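Local structure of putative capsid protein of prophage (Escherichia coli CFT073, 3BQW) at residues L34-Q45 and N286-A297. The protein is probably a major capsid protein of a prophage, a shell-building subunit of the phage major capsid protein E family. Sequence-based numbering, arbitrary orientation.
Sequences LFFPNVATFSTQ and NTNNKGLVAYGA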
ATOM      1  N   LEU A  34      -6.347   5.267   3.283  1.00 22.43           N
ATOM      2  CA  LEU A  34      -7.272   5.367   4.396  1.00 22.96           C
ATOM      3  C   LEU A  34      -6.533   5.400   5.725  1.00 22.89           C
ATOM      4  O   LEU A  34      -6.865   6.199   6.610  1.00 23.61           O
ATOM      5  CB  LEU A  34      -8.252   4.187   4.392  1.00 23.52           C
ATOM      6  CG  LEU A  34      -9.317   4.195   3.296  1.00 24.82           C
ATOM      7  CD1 LEU A  34     -10.065   2.890   3.280  1.00 24.65           C
ATOM      8  CD2 LEU A  34     -10.255   5.359   3.501  1.00 24.22           C
ATOM      9  N   PHE A  35      -5.529   4.534   5.862  1.00 22.08           N
ATOM     10  CA  PHE A  35      -5.009   4.196   7.176  1.00 22.10           C
ATOM     11  C   PHE A  35      -3.542   4.581   7.403  1.00 21.52           C
ATOM     12  O   PHE A  35      -3.071   4.549   8.538  1.00 21.19           O
ATOM     13  CB  PHE A  35      -5.237   2.680   7.440  1.00 22.04           C
ATOM     14  CG  PHE A  35      -6.680   2.257   7.346  1.00 21.62           C
ATOM     15  CD1 PHE A  35      -7.657   2.887   8.127  1.00 24.11           C
ATOM     16  CD2 PHE A  35      -7.063   1.218   6.517  1.00 22.26           C
ATOM     17  CE1 PHE A  35      -8.990   2.520   8.048  1.00 23.52           C
ATOM     18  CE2 PHE A  35      -8.399   0.833   6.434  1.00 23.49           C
ATOM     19  CZ  PHE A  35      -9.368   1.480   7.206  1.00 22.76           C
ATOM     20  N   PHE A  36      -2.824   4.922   6.329  1.00 21.73           N
ATOM     21  CA  PHE A  36      -1.421   5.321   6.406  1.00 21.16           C
ATOM     22  C   PHE A  36      -1.128   6.512   5.499  1.00 22.11           C
ATOM     23  O   PHE A  36      -0.128   6.504   4.761  1.00 21.43           O
ATOM     24  CB  PHE A  36      -0.505   4.161   6.016  1.00 21.39           C
ATOM     25  CG  PHE A  36      -0.753   2.896   6.780  1.00 22.17           C
ATOM     26  CD1 PHE A  36      -0.039   2.608   7.925  1.00 21.42           C
ATOM     27  CD2 PHE A  36      -1.712   1.978   6.335  1.00 22.14           C
ATOM     28  CE1 PHE A  36      -0.283   1.426   8.625  1.00 21.67           C
ATOM     29  CE2 PHE A  36      -1.964   0.825   7.025  1.00 21.68           C
ATOM     30  CZ  PHE A  36      -1.250   0.538   8.175  1.00 21.36           C
ATOM     31  N   PRO A  37      -2.004   7.540   5.526  1.00 22.72           N
ATOM     32  CA  PRO A  37      -1.932   8.606   4.521  1.00 23.25           C
ATOM     33  C   PRO A  37      -0.831   9.643   4.734  1.00 23.71           C
ATOM     34  O   PRO A  37      -0.434  10.331   3.780  1.00 23.71           O
ATOM     35  CB  PRO A  37      -3.305   9.289   4.647  1.00 23.31           C
ATOM     36  CG  PRO A  37      -3.644   9.129   6.070  1.00 23.08           C
ATOM     37  CD  PRO A  37      -3.114   7.768   6.465  1.00 22.39           C
ATOM     38  N   ASN A  38      -0.370   9.787   5.976  1.00 23.60           N
ATOM     39  CA  ASN A  38       0.697  10.726   6.291  1.00 23.06           C
ATOM     40  C   ASN A  38       2.071  10.183   5.907  1.00 22.72           C
ATOM     41  O   ASN A  38       2.230   8.993   5.542  1.00 22.37           O
ATOM     42  CB  ASN A  38       0.658  11.078   7.774  1.00 23.47           C
ATOM     43  CG  ASN A  38      -0.683  11.683   8.183  1.00 24.51           C
ATOM     44  OD1 ASN A  38      -1.339  11.229   9.112  1.00 27.08           O
ATOM     45  ND2 ASN A  38      -1.112  12.652   7.437  1.00 27.23           N
ATOM     46  N   VAL A  39       3.049  11.077   5.964  1.00 22.09           N
ATOM     47  CA  VAL A  39       4.400  10.778   5.554  1.00 22.39           C
ATOM     48  C   VAL A  39       5.368  11.382   6.550  1.00 22.59           C
ATOM     49  O   VAL A  39       5.115  12.462   7.135  1.00 21.79           O
ATOM     50  CB  VAL A  39       4.705  11.291   4.113  1.00 23.17           C
ATOM     51  CG1 VAL A  39       6.240  11.302   3.826  1.00 22.96           C
ATOM     52  CG2 VAL A  39       3.935  10.452   3.068  1.00 21.56           C
ATOM     53  N   ALA A  40       6.445  10.644   6.789  1.00 22.26           N
ATOM     54  CA  ALA A  40       7.577  11.161   7.505  1.00 22.80           C
ATOM     55  C   ALA A  40       8.816  10.641   6.797  1.00 23.20           C
ATOM     56  O   ALA A  40       8.939   9.436   6.553  1.00 23.10           O
ATOM     57  CB  ALA A  40       7.551  10.746   8.998  1.00 23.02           C
ATOM     58  N   THR A  41       9.725  11.554   6.452  1.00 23.88           N
ATOM     59  CA  THR A  41      10.993  11.184   5.841  1.00 24.16           C
ATOM     60  C   THR A  41      12.090  11.377   6.877  1.00 25.45           C
ATOM     61  O   THR A  41      12.148  12.418   7.544  1.00 26.24           O
ATOM     62  CB  THR A  41      11.286  12.005   4.569  1.00 24.43           C
ATOM     63  OG1 THR A  41      11.216  13.400   4.851  1.00 24.65           O
ATOM     64  CG2 THR A  41      10.289  11.670   3.455  1.00 22.90           C
ATOM     65  N   PHE A  42      12.952  10.372   7.024  1.00 25.34           N
ATOM     66  CA  PHE A  42      14.014  10.417   8.004  1.00 25.25           C
ATOM     67  C   PHE A  42      15.358  10.718   7.346  1.00 25.26           C
ATOM     68  O   PHE A  42      15.575  10.382   6.181  1.00 25.64           O
ATOM     69  CB  PHE A  42      14.048   9.098   8.815  1.00 25.55           C
ATOM     70  CG  PHE A  42      12.854   8.926   9.707  1.00 24.87           C
ATOM     71  CD1 PHE A  42      12.944   9.183  11.060  1.00 26.48           C
ATOM     72  CD2 PHE A  42      11.620   8.583   9.179  1.00 24.48           C
ATOM     73  CE1 PHE A  42      11.827   9.062  11.882  1.00 26.10           C
ATOM     74  CE2 PHE A  42      10.497   8.476   9.984  1.00 23.97           C
ATOM     75  CZ  PHE A  42      10.603   8.714  11.338  1.00 26.02           C
ATOM     76  N   SER A  43      16.244  11.376   8.102  1.00 25.38           N
ATOM     77  CA  SER A  43      17.615  11.654   7.664  1.00 26.42           C
ATOM     78  C   SER A  43      18.566  10.578   8.159  1.00 25.46           C
ATOM     79  O   SER A  43      19.771  10.612   7.897  1.00 25.92           O
ATOM     80  CB  SER A  43      18.060  13.014   8.201  1.00 26.61           C
ATOM     81  OG  SER A  43      17.763  13.069   9.600  1.00 31.40           O
ATOM     82  N   THR A  44      18.024   9.641   8.917  1.00 25.23           N
ATOM     83  CA  THR A  44      18.741   8.416   9.271  1.00 24.75           C
ATOM     84  C   THR A  44      18.245   7.247   8.394  1.00 25.27           C
ATOM     85  O   THR A  44      17.113   7.245   7.877  1.00 24.31           O
ATOM     86  CB  THR A  44      18.564   8.104  10.747  1.00 24.34           C
ATOM     87  OG1 THR A  44      17.168   8.121  11.069  1.00 23.11           O
ATOM     88  CG2 THR A  44      19.285   9.156  11.610  1.00 23.02           C
ATOM     89  N   GLN A  45      19.126   6.278   8.213  1.00 25.84           N
ATOM     90  CA  GLN A  45      18.836   5.081   7.459  1.00 26.51           C
ATOM     91  C   GLN A  45      17.653   4.376   8.052  1.00 26.17           C
ATOM     92  O   GLN A  45      16.762   3.946   7.323  1.00 26.51           O
ATOM     93  CB  GLN A  45      20.028   4.144   7.488  1.00 26.55           C
ATOM     94  CG  GLN A  45      19.820   2.874   6.717  1.00 30.24           C
ATOM     95  CD  GLN A  45      21.023   1.947   6.814  1.00 33.63           C
ATOM     96  OE1 GLN A  45      21.886   2.125   7.674  1.00 36.06           O
ATOM     97  NE2 GLN A  45      21.079   0.952   5.936  1.00 34.67           N
ATOM     98  N   ASN A 286     -11.674   2.442  11.089  1.00 22.65           N
ATOM     99  CA  ASN A 286     -12.145   3.824  11.286  1.00 23.14           C
ATOM    100  C   ASN A 286     -11.208   4.727  10.487  1.00 22.78           C
ATOM    101  O   ASN A 286     -10.000   4.726  10.699  1.00 22.38           O
ATOM    102  CB  ASN A 286     -12.191   4.195  12.782  1.00 22.88           C
ATOM    103  CG  ASN A 286     -12.989   5.485  13.059  1.00 24.60           C
ATOM    104  OD1 ASN A 286     -12.605   6.569  12.631  1.00 25.68           O
ATOM    105  ND2 ASN A 286     -14.114   5.356  13.755  1.00 25.04           N
ATOM    106  N   THR A 287     -11.771   5.477   9.552  1.00 23.46           N
ATOM    107  CA  THR A 287     -10.996   6.358   8.696  1.00 23.66           C
ATOM    108  C   THR A 287     -10.310   7.533   9.435  1.00 23.65           C
ATOM    109  O   THR A 287      -9.508   8.225   8.853  1.00 23.88           O
ATOM    110  CB  THR A 287     -11.874   6.922   7.552  1.00 24.02           C
ATOM    111  OG1 THR A 287     -12.953   7.706   8.098  1.00 24.44           O
ATOM    112  CG2 THR A 287     -12.412   5.789   6.674  1.00 23.49           C
ATOM    113  N   ASN A 288     -10.655   7.762  10.695  1.00 23.97           N
ATOM    114  CA  ASN A 288      -9.918   8.698  11.549  1.00 24.20           C
ATOM    115  C   ASN A 288      -8.617   8.108  12.127  1.00 23.63           C
ATOM    116  O   ASN A 288      -7.828   8.836  12.710  1.00 23.50           O
ATOM    117  CB  ASN A 288     -10.810   9.152  12.708  1.00 23.86           C
ATOM    118  CG  ASN A 288     -12.101   9.793  12.235  1.00 25.81           C
ATOM    119  OD1 ASN A 288     -13.200   9.228  12.404  1.00 28.63           O
ATOM    120  ND2 ASN A 288     -11.987  10.992  11.648  1.00 23.98           N
ATOM    121  N   ASN A 289      -8.423   6.792  12.005  1.00 23.37           N
ATOM    122  CA  ASN A 289      -7.270   6.080  12.597  1.00 22.76           C
ATOM    123  C   ASN A 289      -6.114   6.106  11.573  1.00 22.65           C
ATOM    124  O   ASN A 289      -5.829   5.120  10.863  1.00 22.04           O
ATOM    125  CB  ASN A 289      -7.689   4.646  12.968  1.00 22.58           C
ATOM    126  CG  ASN A 289      -6.613   3.867  13.727  1.00 23.30           C
ATOM    127  OD1 ASN A 289      -5.817   4.427  14.489  1.00 26.27           O
ATOM    128  ND2 ASN A 289      -6.604   2.561  13.534  1.00 23.13           N
ATOM    129  N   LYS A 290      -5.496   7.268  11.453  1.00 21.75           N
ATOM    130  CA  LYS A 290      -4.524   7.498  10.369  1.00 22.75           C
ATOM    131  C   LYS A 290      -3.120   7.514  10.893  1.00 21.65           C
ATOM    132  O   LYS A 290      -2.784   8.360  11.689  1.00 20.85           O
ATOM    133  CB  LYS A 290      -4.743   8.838   9.667  1.00 22.44           C
ATOM    134  CG  LYS A 290      -6.108   9.032   9.044  1.00 24.91           C
ATOM    135  CD  LYS A 290      -6.392  10.507   9.081  1.00 27.14           C
ATOM    136  CE  LYS A 290      -7.562  10.882   8.259  1.00 31.63           C
ATOM    137  NZ  LYS A 290      -8.118  12.168   8.760  1.00 33.25           N
ATOM    138  N   GLY A 291      -2.316   6.580  10.410  1.00 22.83           N
ATOM    139  CA  GLY A 291      -0.885   6.550  10.658  1.00 22.51           C
ATOM    140  C   GLY A 291      -0.136   7.074   9.457  1.00 22.90           C
ATOM    141  O   GLY A 291      -0.581   8.001   8.788  1.00 23.00           O
ATOM    142  N   LEU A 292       1.026   6.495   9.176  1.00 23.10           N
ATOM    143  CA  LEU A 292       1.900   7.074   8.151  1.00 22.75           C
ATOM    144  C   LEU A 292       2.685   6.033   7.401  1.00 22.02           C
ATOM    145  O   LEU A 292       2.699   4.860   7.760  1.00 21.59           O
ATOM    146  CB  LEU A 292       2.870   8.102   8.774  1.00 22.93           C
ATOM    147  CG  LEU A 292       3.946   7.515   9.711  1.00 23.46           C
ATOM    148  CD1 LEU A 292       5.179   8.335   9.743  1.00 22.75           C
ATOM    149  CD2 LEU A 292       3.377   7.375  11.101  1.00 24.51           C
ATOM    150  N   VAL A 293       3.308   6.475   6.312  1.00 21.99           N
ATOM    151  CA  VAL A 293       4.383   5.714   5.689  1.00 21.44           C
ATOM    152  C   VAL A 293       5.632   6.478   6.053  1.00 21.16           C
ATOM    153  O   VAL A 293       5.769   7.666   5.760  1.00 21.69           O
ATOM    154  CB  VAL A 293       4.213   5.493   4.144  1.00 21.81           C
ATOM    155  CG1 VAL A 293       5.383   4.664   3.580  1.00 20.86           C
ATOM    156  CG2 VAL A 293       2.897   4.768   3.847  1.00 19.08           C
ATOM    157  N   ALA A 294       6.519   5.790   6.760  1.00 21.13           N
ATOM    158  CA  ALA A 294       7.787   6.342   7.185  1.00 21.11           C
ATOM    159  C   ALA A 294       8.820   5.952   6.152  1.00 21.36           C
ATOM    160  O   ALA A 294       8.849   4.809   5.683  1.00 21.96           O
ATOM    161  CB  ALA A 294       8.174   5.810   8.573  1.00 20.61           C
ATOM    162  N   TYR A 295       9.673   6.900   5.795  1.00 21.92           N
ATOM    163  CA  TYR A 295      10.735   6.652   4.809  1.00 21.81           C
ATOM    164  C   TYR A 295      12.111   6.799   5.468  1.00 21.85           C
ATOM    165  O   TYR A 295      12.421   7.840   6.050  1.00 21.58           O
ATOM    166  CB  TYR A 295      10.598   7.618   3.635  1.00 21.68           C
ATOM    167  CG  TYR A 295       9.362   7.360   2.815  1.00 20.55           C
ATOM    168  CD1 TYR A 295       9.427   6.637   1.624  1.00 18.30           C
ATOM    169  CD2 TYR A 295       8.110   7.830   3.240  1.00 19.58           C
ATOM    170  CE1 TYR A 295       8.254   6.380   0.869  1.00 19.37           C
ATOM    171  CE2 TYR A 295       6.970   7.605   2.491  1.00 19.38           C
ATOM    172  CZ  TYR A 295       7.046   6.874   1.306  1.00 20.67           C
ATOM    173  OH  TYR A 295       5.892   6.633   0.582  1.00 21.93           O
ATOM    174  N   GLY A 296      12.929   5.755   5.376  1.00 21.53           N
ATOM    175  CA  GLY A 296      14.287   5.843   5.834  1.00 22.27           C
ATOM    176  C   GLY A 296      15.057   6.664   4.836  1.00 22.69           C
ATOM    177  O   GLY A 296      14.600   6.868   3.715  1.00 23.03           O
ATOM    178  N   ALA A 297      16.224   7.140   5.246  1.00 23.34           N
ATOM    179  CA  ALA A 297      17.113   7.904   4.351  1.00 23.95           C
ATOM    180  C   ALA A 297      17.522   7.127   3.098  1.00 23.97           C
ATOM    181  O   ALA A 297      17.750   5.917   3.131  1.00 24.06           O
ATOM    182  CB  ALA A 297      18.387   8.388   5.093  1.00 22.60           C
TER
HETATM  183  O   HOH W   1      -8.782   7.753   6.546  1.00 19.38           O
HETATM  184  O   HOH W   2      -3.510   3.414  11.108  1.00 22.00           O
HETATM  185  O   HOH W   3      17.155   3.607   4.629  1.00 26.31           O
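A parallel strand pair at the border of a mixed sheet joins Asn38-Thr41 to Leu292-Tyr295, their segment axes 15° apart. The register is fixed by hydrogen bonds that step from one strand to the other: Val293 N to Asn38 O (2.8 Å), Ala40 N to Val293 O, Tyr295 N to Ala40 O (2.7 Å) and, one residue past strand 38-41, Phe42 N to Tyr295 O. On one face, Leu292 turns CG between its backbone N and carbonyl carbon (chi1 68°), and its CD1 presses on Ala40 CB at 3.5 Å, tighter than usual carbon contact. Beyond it the Phe42 ring brings CE2 to Ala294 CB (3.8 Å), while Tyr295 O lies in the ring plane at its edge. The other face pairs Val39 CG1 with Tyr295 CD2 (4.0 Å), the two side chains crossing at a slant. Backbone hydrogen bonds carry on beyond the strands but out of the regular register, with Gly291 N to Phe35 O (2.9 Å) at the end of helix 30-35 and Ala297 N to Thr44 O; three waters bridge backbone carbonyls, one joining Phe35 O and Asn289 O. Because Leu292 and Ala294 also form backbone hydrogen bonds with Val338 and Gln336 of strand 327-338, strand 292-295 runs parallel to one neighbour and antiparallel to the other, as in a mixed beta sheet.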